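Cytochrome P450 (Zobellia galactanivorans, PDB 6G5O) belongs to the cytochrome P450 family of haem proteins and carries a protoporphyrin IX whose iron has a water ligand. Local coordinates at residues P77-H80 and G81-A85; R203-T206 and K207-K211. All coordinates share one frame; numbering follows the deposited sequence.

Interaction 1 (P77-H80 and G81-A85); sequences PPVH and GVYRA. With HEM (protoporphyrin IX containing Fe), chain C.
His80 and Arg84, one helical turn apart at the start of helix 79-92, together grip a haem propionate, the C-helix His/Arg arrangement familiar from bacterial cytochromes P450. Both bonds end on the same oxygen: His80 NE2 donates to HEM O2D at 2.7 Å with an N-H...O angle of 167°, and Arg84 NH1 reaches HEM O2D at 3.0 Å along a more bent path. The carboxylate meets the imidazole at its edge, near the ring plane. Both side chains run the same way from the helix; each has CG anti to its own backbone N (chi1 174° for His80), and Arg84 bends at chi2 to pass beside the ring. Arg84 CB lies over one imidazole face, toward the rim, while Arg84 CD comes within 3.5 Å of His80 CE1. Two positive or potentially positive groups thus share one anion, which would probably stabilise the propionate charge. Arg84 NH1 also donates to the carbonyl of Asn329, and His328 ND1 and Arg272 NH2 hydrogen-bond the haem as well. On another side of the helix, Val79 CG1 packs 4.0 Å from Tyr83 CE2, and Phe200 stacks on the tyrosine ring. In the backbone, Arg84 N donates to His80 O at 3.0 Å.

Interaction 2 (R203-T206 and K207-K211); sequences RKLT and KEEVK
Glu209 OE1 accepts three hydrogen bonds, from Arg203 NH1, Thr206 N and Thr206 OG1, at the capping box that opens helix 207-220. Thr206 is the N-cap residue. Its backbone N reaches Glu209 OE1 at 2.9 Å, nearly along the C-O axis, and the return bond runs from Glu209 N to Thr206 OG1 at 3.1 Å with an N-H...O angle of 159°. With chi1 at 62°, Thr206 OG1 sits between its own backbone N and carbonyl carbon, where it can accept from Glu209 N and also donate to Glu209 OE1 on the anti side, out of the carboxylate plane. Arg203 comes from the opposite direction and closes a two-pronged, end-on salt bridge: NH1 meets the syn lone pair of Glu209 OE1 at 2.9 Å, and NH2 reaches Glu209 OE2 at 3.0 Å. The guanidinium and carboxylate planes lie only 30° apart. A further bond from Arg203 NH1 to Lys204 O helps to fix the guanidinium. Glu209 OE2 probably also accepts from Tyr83 OH, so both oxygens of this buried carboxylate are engaged, which probably favours its charged form. Leu205 CD2 lies against the carboxylate, the two side chains crossing at about a right angle. Val210 N donates to Thr206 O as the first turn closes, and Val210 CG2 packs 4.1 Å from Leu205 CB.

Overall arrangement
Following the chain from the N terminus, interaction 1 comes first, and interaction 2 opens only after it has closed; the two are in series, neither nested nor crossed. Neither closes a long loop: the first spans one helical turn at the start of helix 79-92, the second the turn where strand 203-204 of a two-stranded hairpin passes into helix 207-220. Their centres are 15 Å apart, yet they touch directly. The bridge between them is Tyr83 OH, 2.6 Å from Glu209 OE2, and Tyr83 CE1 packs 4.2 Å from Leu205 CD2. Tyr83 therefore ties helix 79-92 to helix 207-220 and the turn before it, and Phe200 of strand 199-200 brings in the hairpin.

Interaction 1 (P77-H80 and G81-A85)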
ATOM      1  N   PRO A  77     -18.769  -9.319  -3.637  1.00 34.64           N
ATOM      2  CA  PRO A  77     -19.171 -10.245  -4.682  1.00 35.75           C
ATOM      3  C   PRO A  77     -20.677 -10.457  -4.631  1.00 36.32           C
ATOM      4  O   PRO A  77     -21.273 -10.189  -3.591  1.00 35.21           O
ATOM      5  CB  PRO A  77     -18.458 -11.543  -4.298  1.00 34.77           C
ATOM      6  CG  PRO A  77     -17.295 -11.113  -3.509  1.00 32.70           C
ATOM      7  CD  PRO A  77     -17.745  -9.901  -2.762  1.00 33.41           C
ATOM      8  N   PRO A  78     -21.285 -10.906  -5.730  1.00 35.59           N
ATOM      9  CA  PRO A  78     -20.601 -11.160  -7.032  1.00 34.88           C
ATOM     10  C   PRO A  78     -20.297  -9.917  -7.894  1.00 32.47           C
ATOM     11  O   PRO A  78     -19.589 -10.026  -8.882  1.00 32.17           O
ATOM     12  CB  PRO A  78     -21.609 -12.030  -7.774  1.00 35.03           C
ATOM     13  CG  PRO A  78     -22.942 -11.533  -7.254  1.00 35.36           C
ATOM     14  CD  PRO A  78     -22.723 -11.217  -5.795  1.00 37.35           C
ATOM     15  N   VAL A  79     -20.873  -8.768  -7.552  1.00 32.56           N
ATOM     16  CA  VAL A  79     -20.701  -7.561  -8.314  1.00 32.88           C
ATOM     17  C   VAL A  79     -19.218  -7.107  -8.316  1.00 35.36           C
ATOM     18  O   VAL A  79     -18.730  -6.598  -9.317  1.00 33.08           O
ATOM     19  CB  VAL A  79     -21.620  -6.462  -7.774  1.00 35.91           C
ATOM     20  CG1 VAL A  79     -21.347  -5.146  -8.489  1.00 35.04           C
ATOM     21  CG2 VAL A  79     -23.106  -6.852  -8.012  1.00 35.57           C
ATOM     22  N   HIS A  80     -18.518  -7.307  -7.194  1.00 33.73           N
ATOM     23  CA  HIS A  80     -17.083  -7.054  -7.089  1.00 32.38           C
ATOM     24  C   HIS A  80     -16.277  -7.631  -8.249  1.00 30.23           C
ATOM     25  O   HIS A  80     -15.472  -6.941  -8.852  1.00 27.18           O
ATOM     26  CB  HIS A  80     -16.519  -7.594  -5.766  1.00 32.80           C
ATOM     27  CG  HIS A  80     -15.026  -7.492  -5.677  1.00 32.40           C
ATOM     28  ND1 HIS A  80     -14.202  -8.544  -5.988  1.00 31.24           N
ATOM     29  CD2 HIS A  80     -14.214  -6.459  -5.354  1.00 29.67           C
ATOM     30  CE1 HIS A  80     -12.944  -8.164  -5.865  1.00 32.18           C
ATOM     31  NE2 HIS A  80     -12.922  -6.913  -5.458  1.00 32.59           N
ATOM     32  N   GLY A  81     -16.520  -8.884  -8.604  1.00 30.72           N
ATOM     33  CA  GLY A  81     -15.710  -9.531  -9.650  1.00 27.89           C
ATOM     34  C   GLY A  81     -15.878  -8.941 -11.017  1.00 30.64           C
ATOM     35  O   GLY A  81     -14.936  -8.948 -11.794  1.00 31.36           O
ATOM     36  N   VAL A  82     -17.092  -8.441 -11.324  1.00 32.04           N
ATOM     37  CA  VAL A  82     -17.383  -7.782 -12.587  1.00 30.29           C
ATOM     38  C   VAL A  82     -16.586  -6.454 -12.722  1.00 29.17           C
ATOM     39  O   VAL A  82     -15.897  -6.256 -13.722  1.00 31.57           O
ATOM     40  CB  VAL A  82     -18.898  -7.487 -12.737  1.00 36.40           C
ATOM     41  CG1 VAL A  82     -19.166  -6.792 -14.066  1.00 34.86           C
ATOM     42  CG2 VAL A  82     -19.761  -8.765 -12.645  1.00 38.18           C
ATOM     43  N   TYR A  83     -16.660  -5.547 -11.737  1.00 27.33           N
ATOM     44  CA  TYR A  83     -15.843  -4.316 -11.783  1.00 26.82           C
ATOM     45  C   TYR A  83     -14.328  -4.673 -11.828  1.00 27.28           C
ATOM     46  O   TYR A  83     -13.524  -4.041 -12.493  1.00 31.41           O
ATOM     47  CB  TYR A  83     -16.062  -3.470 -10.549  1.00 27.63           C
ATOM     48  CG  TYR A  83     -17.307  -2.615 -10.509  1.00 29.84           C
ATOM     49  CD1 TYR A  83     -17.560  -1.689 -11.511  1.00 29.54           C
ATOM     50  CD2 TYR A  83     -18.190  -2.685  -9.437  1.00 26.45           C
ATOM     51  CE1 TYR A  83     -18.665  -0.864 -11.456  1.00 31.19           C
ATOM     52  CE2 TYR A  83     -19.314  -1.872  -9.378  1.00 28.93           C
ATOM     53  CZ  TYR A  83     -19.543  -0.957 -10.395  1.00 31.55           C
ATOM     54  OH  TYR A  83     -20.637  -0.130 -10.388  1.00 35.82           O
ATOM     55  N   ARG A  84     -13.965  -5.669 -11.048  1.00 28.05           N
ATOM     56  CA  ARG A  84     -12.588  -6.080 -10.951  1.00 29.89           C
ATOM     57  C   ARG A  84     -12.062  -6.570 -12.309  1.00 30.27           C
ATOM     58  O   ARG A  84     -10.945  -6.220 -12.685  1.00 30.09           O
ATOM     59  CB  ARG A  84     -12.390  -7.134  -9.867  1.00 27.84           C
ATOM     60  CG  ARG A  84     -10.883  -7.380  -9.714  1.00 31.42           C
ATOM     61  CD  ARG A  84     -10.441  -7.729  -8.318  1.00 30.69           C
ATOM     62  NE  ARG A  84      -9.081  -8.187  -8.379  1.00 29.49           N
ATOM     63  CZ  ARG A  84      -8.194  -8.106  -7.401  1.00 27.99           C
ATOM     64  NH1 ARG A  84      -8.488  -7.526  -6.249  1.00 26.48           N
ATOM     65  NH2 ARG A  84      -6.963  -8.575  -7.625  1.00 28.50           N
ATOM     66  N   ALA A  85     -12.872  -7.341 -13.052  1.00 29.36           N
ATOM     67  CA  ALA A  85     -12.472  -7.832 -14.397  1.00 30.99           C
ATOM     68  C   ALA A  85     -12.309  -6.701 -15.392  1.00 30.22           C
ATOM     69  O   ALA A  85     -11.471  -6.793 -16.294  1.00 31.12           O
ATOM     70  CB  ALA A  85     -13.474  -8.856 -14.953  1.00 32.17           C
TER
HETATM   71  CHA HEM C 401      -6.175  -3.216  -1.907  1.00 18.88           C
HETATM   72  CHB HEM C 401      -1.926  -2.980   0.378  1.00 19.82           C
HETATM   73  CHC HEM C 401      -0.108  -0.329  -3.208  1.00 20.18           C
HETATM   74  CHD HEM C 401      -4.469  -0.039  -5.161  1.00 19.21           C
HETATM   75  C1A HEM C 401      -5.163  -3.397  -0.991  1.00 19.44           C
HETATM   76  C2A HEM C 401      -5.272  -4.164   0.205  1.00 20.26           C
HETATM   77  C3A HEM C 401      -4.095  -4.094   0.809  1.00 19.80           C
HETATM   78  C4A HEM C 401      -3.227  -3.284   0.044  1.00 21.18           C
HETATM   79  CMA HEM C 401      -3.777  -4.786   2.094  1.00 22.17           C
HETATM   80  CAA HEM C 401      -6.456  -4.981   0.719  1.00 23.75           C
HETATM   81  CBA HEM C 401      -7.515  -4.050   1.289  1.00 26.26           C
HETATM   82  CGA HEM C 401      -8.747  -4.814   1.716  1.00 30.25           C
HETATM   83  O1A HEM C 401      -9.817  -4.217   1.800  1.00 30.69           O
HETATM   84  O2A HEM C 401      -8.738  -6.032   1.973  1.00 30.72           O
HETATM   85  C1B HEM C 401      -1.066  -2.238  -0.406  1.00 18.35           C
HETATM   86  C2B HEM C 401       0.306  -2.124  -0.100  1.00 19.74           C
HETATM   87  C3B HEM C 401       0.847  -1.349  -1.099  1.00 20.87           C
HETATM   88  C4B HEM C 401      -0.287  -1.038  -2.025  1.00 19.42           C
HETATM   89  CMB HEM C 401       0.998  -2.682   1.107  1.00 20.54           C
HETATM   90  CAB HEM C 401       2.208  -0.904  -1.390  1.00 22.72           C
HETATM   91  CBB HEM C 401       3.303  -1.334  -0.794  1.00 25.57           C
HETATM   92  C1C HEM C 401      -1.125  -0.012  -4.070  1.00 20.54           C
HETATM   93  C2C HEM C 401      -1.019   0.863  -5.150  1.00 20.90           C
HETATM   94  C3C HEM C 401      -2.277   0.997  -5.682  1.00 21.01           C
HETATM   95  C4C HEM C 401      -3.129   0.161  -4.914  1.00 20.55           C
HETATM   96  CMC HEM C 401       0.224   1.528  -5.651  1.00 22.16           C
HETATM   97  CAC HEM C 401      -2.691   1.777  -6.857  1.00 22.33           C
HETATM   98  CBC HEM C 401      -1.933   2.544  -7.633  1.00 22.76           C
HETATM   99  C1D HEM C 401      -5.261  -0.947  -4.440  1.00 18.24           C
HETATM  100  C2D HEM C 401      -6.658  -1.227  -4.816  1.00 19.17           C
HETATM  101  C3D HEM C 401      -7.141  -2.123  -3.939  1.00 19.33           C
HETATM  102  C4D HEM C 401      -6.045  -2.345  -2.988  1.00 18.33           C
HETATM  103  CMD HEM C 401      -7.349  -0.649  -6.004  1.00 17.99           C
HETATM  104  CAD HEM C 401      -8.536  -2.720  -3.925  1.00 20.49           C
HETATM  105  CBD HEM C 401      -8.666  -4.114  -4.560  1.00 19.58           C
HETATM  106  CGD HEM C 401     -10.135  -4.581  -4.553  1.00 21.83           C
HETATM  107  O1D HEM C 401     -11.009  -3.984  -3.831  1.00 25.16           O
HETATM  108  O2D HEM C 401     -10.540  -5.567  -5.259  1.00 20.64           O
HETATM  109  NA  HEM C 401      -3.905  -2.819  -1.053  1.00 19.16           N
HETATM  110  NB  HEM C 401      -1.373  -1.583  -1.527  1.00 18.67           N
HETATM  111  NC  HEM C 401      -2.402  -0.414  -3.907  1.00 18.91           N
HETATM  112  ND  HEM C 401      -4.960  -1.646  -3.357  1.00 19.42           N
HETATM  113 FE   HEM C 401      -3.260  -1.638  -2.479  1.00 22.50          FE
HETATM  114  O   HOH W   1      -3.716   0.043  -1.055  1.00 32.98           O

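Interaction 2 (R203-T206 and K207-K211)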
ATOM      1  N   ARG A 203     -23.115  -1.569 -20.594  1.00 47.05           N
ATOM      2  CA  ARG A 203     -23.132  -0.098 -20.614  1.00 42.18           C
ATOM      3  C   ARG A 203     -21.808   0.525 -20.129  1.00 40.04           C
ATOM      4  O   ARG A 203     -21.074  -0.048 -19.311  1.00 38.94           O
ATOM      5  CB  ARG A 203     -24.301   0.475 -19.815  1.00 39.06           C
ATOM      6  CG  ARG A 203     -24.329   0.064 -18.368  1.00 36.87           C
ATOM      7  CD  ARG A 203     -24.682   1.197 -17.426  1.00 36.32           C
ATOM      8  NE  ARG A 203     -24.491   0.752 -16.042  1.00 33.81           N
ATOM      9  CZ  ARG A 203     -23.507   1.122 -15.223  1.00 32.65           C
ATOM     10  NH1 ARG A 203     -22.600   2.007 -15.602  1.00 32.92           N
ATOM     11  NH2 ARG A 203     -23.469   0.648 -13.978  1.00 32.34           N
ATOM     12  N   LYS A 204     -21.558   1.740 -20.605  1.00 38.25           N
ATOM     13  CA  LYS A 204     -20.347   2.444 -20.269  1.00 38.42           C
ATOM     14  C   LYS A 204     -20.411   2.812 -18.806  1.00 37.28           C
ATOM     15  O   LYS A 204     -21.478   3.028 -18.265  1.00 37.26           O
ATOM     16  CB  LYS A 204     -20.170   3.704 -21.105  1.00 36.52           C
ATOM     17  CG  LYS A 204     -20.117   3.480 -22.603  1.00 42.19           C
ATOM     18  CD  LYS A 204     -18.913   2.686 -23.135  1.00 45.59           C
ATOM     19  CE  LYS A 204     -18.632   3.112 -24.590  1.00 49.33           C
ATOM     20  NZ  LYS A 204     -17.921   2.066 -25.377  1.00 54.19           N
ATOM     21  N   LEU A 205     -19.256   2.865 -18.160  1.00 38.35           N
ATOM     22  CA  LEU A 205     -19.180   3.309 -16.764  1.00 36.73           C
ATOM     23  C   LEU A 205     -19.589   4.771 -16.727  1.00 34.01           C
ATOM     24  O   LEU A 205     -19.304   5.497 -17.680  1.00 27.83           O
ATOM     25  CB  LEU A 205     -17.769   3.122 -16.185  1.00 36.64           C
ATOM     26  CG  LEU A 205     -17.203   1.702 -16.049  1.00 36.88           C
ATOM     27  CD1 LEU A 205     -15.799   1.673 -15.473  1.00 36.86           C
ATOM     28  CD2 LEU A 205     -18.114   0.840 -15.204  1.00 37.53           C
ATOM     29  N   THR A 206     -20.301   5.172 -15.674  1.00 31.61           N
ATOM     30  CA  THR A 206     -20.599   6.570 -15.432  1.00 30.27           C
ATOM     31  C   THR A 206     -19.393   7.284 -14.825  1.00 31.95           C
ATOM     32  O   THR A 206     -18.464   6.662 -14.327  1.00 27.77           O
ATOM     33  CB  THR A 206     -21.705   6.734 -14.379  1.00 32.56           C
ATOM     34  OG1 THR A 206     -21.244   6.170 -13.150  1.00 32.15           O
ATOM     35  CG2 THR A 206     -23.030   6.044 -14.813  1.00 32.64           C
ATOM     36  N   LYS A 207     -19.468   8.608 -14.811  1.00 31.34           N
ATOM     37  CA  LYS A 207     -18.440   9.427 -14.233  1.00 32.48           C
ATOM     38  C   LYS A 207     -18.254   9.169 -12.755  1.00 33.80           C
ATOM     39  O   LYS A 207     -17.103   9.222 -12.276  1.00 27.75           O
ATOM     40  CB  LYS A 207     -18.748  10.888 -14.455  1.00 34.41           C
ATOM     41  CG  LYS A 207     -18.729  11.300 -15.901  1.00 35.72           C
ATOM     42  CD  LYS A 207     -18.916  12.809 -15.971  1.00 39.99           C
ATOM     43  CE  LYS A 207     -19.036  13.291 -17.413  1.00 44.16           C
ATOM     44  NZ  LYS A 207     -18.664  14.738 -17.441  1.00 47.57           N
ATOM     45  N   GLU A 208     -19.371   8.909 -12.049  1.00 30.06           N
ATOM     46  CA  GLU A 208     -19.349   8.551 -10.641  1.00 31.28           C
ATOM     47  C   GLU A 208     -18.597   7.245 -10.381  1.00 29.84           C
ATOM     48  O   GLU A 208     -17.888   7.128  -9.353  1.00 31.24           O
ATOM     49  CB  GLU A 208     -20.776   8.448 -10.068  1.00 36.01           C
ATOM     50  CG  GLU A 208     -20.921   8.066  -8.579  1.00 43.26           C
ATOM     51  CD  GLU A 208     -20.511   9.179  -7.574  1.00 54.77           C
ATOM     52  OE1 GLU A 208     -19.949  10.229  -7.988  1.00 58.65           O
ATOM     53  OE2 GLU A 208     -20.764   9.008  -6.347  1.00 61.47           O
ATOM     54  N   GLU A 209     -18.782   6.260 -11.252  1.00 26.62           N
ATOM     55  CA  GLU A 209     -18.043   5.003 -11.127  1.00 26.39           C
ATOM     56  C   GLU A 209     -16.558   5.230 -11.413  1.00 24.08           C
ATOM     57  O   GLU A 209     -15.737   4.709 -10.716  1.00 28.31           O
ATOM     58  CB  GLU A 209     -18.614   3.932 -12.043  1.00 25.69           C
ATOM     59  CG  GLU A 209     -19.906   3.332 -11.491  1.00 26.29           C
ATOM     60  CD  GLU A 209     -20.698   2.615 -12.558  1.00 26.87           C
ATOM     61  OE1 GLU A 209     -20.915   3.238 -13.605  1.00 25.64           O
ATOM     62  OE2 GLU A 209     -21.051   1.422 -12.394  1.00 31.14           O
ATOM     63  N   VAL A 210     -16.229   6.035 -12.404  1.00 25.78           N
ATOM     64  CA  VAL A 210     -14.835   6.298 -12.750  1.00 27.16           C
ATOM     65  C   VAL A 210     -14.180   6.990 -11.579  1.00 27.54           C
ATOM     66  O   VAL A 210     -13.059   6.668 -11.230  1.00 29.63           O
ATOM     67  CB  VAL A 210     -14.730   7.112 -14.071  1.00 26.53           C
ATOM     68  CG1 VAL A 210     -13.287   7.563 -14.382  1.00 27.28           C
ATOM     69  CG2 VAL A 210     -15.235   6.253 -15.208  1.00 26.84           C
ATOM     70  N   LYS A 211     -14.908   7.889 -10.923  1.00 29.19           N
ATOM     71  CA  LYS A 211     -14.357   8.618  -9.803  1.00 29.87           C
ATOM     72  C   LYS A 211     -14.059   7.663  -8.642  1.00 30.02           C
ATOM     73  O   LYS A 211     -13.048   7.796  -7.941  1.00 26.75           O
ATOM     74  CB  LYS A 211     -15.341   9.705  -9.371  1.00 31.64           C
ATOM     75  CG  LYS A 211     -14.890  10.551  -8.195  1.00 33.07           C
ATOM     76  CD  LYS A 211     -15.958  11.565  -7.815  1.00 38.47           C
ATOM     77  CE  LYS A 211     -15.567  12.350  -6.560  1.00 42.57           C
ATOM     78  NZ  LYS A 211     -16.416  13.553  -6.357  1.00 46.82           N
TER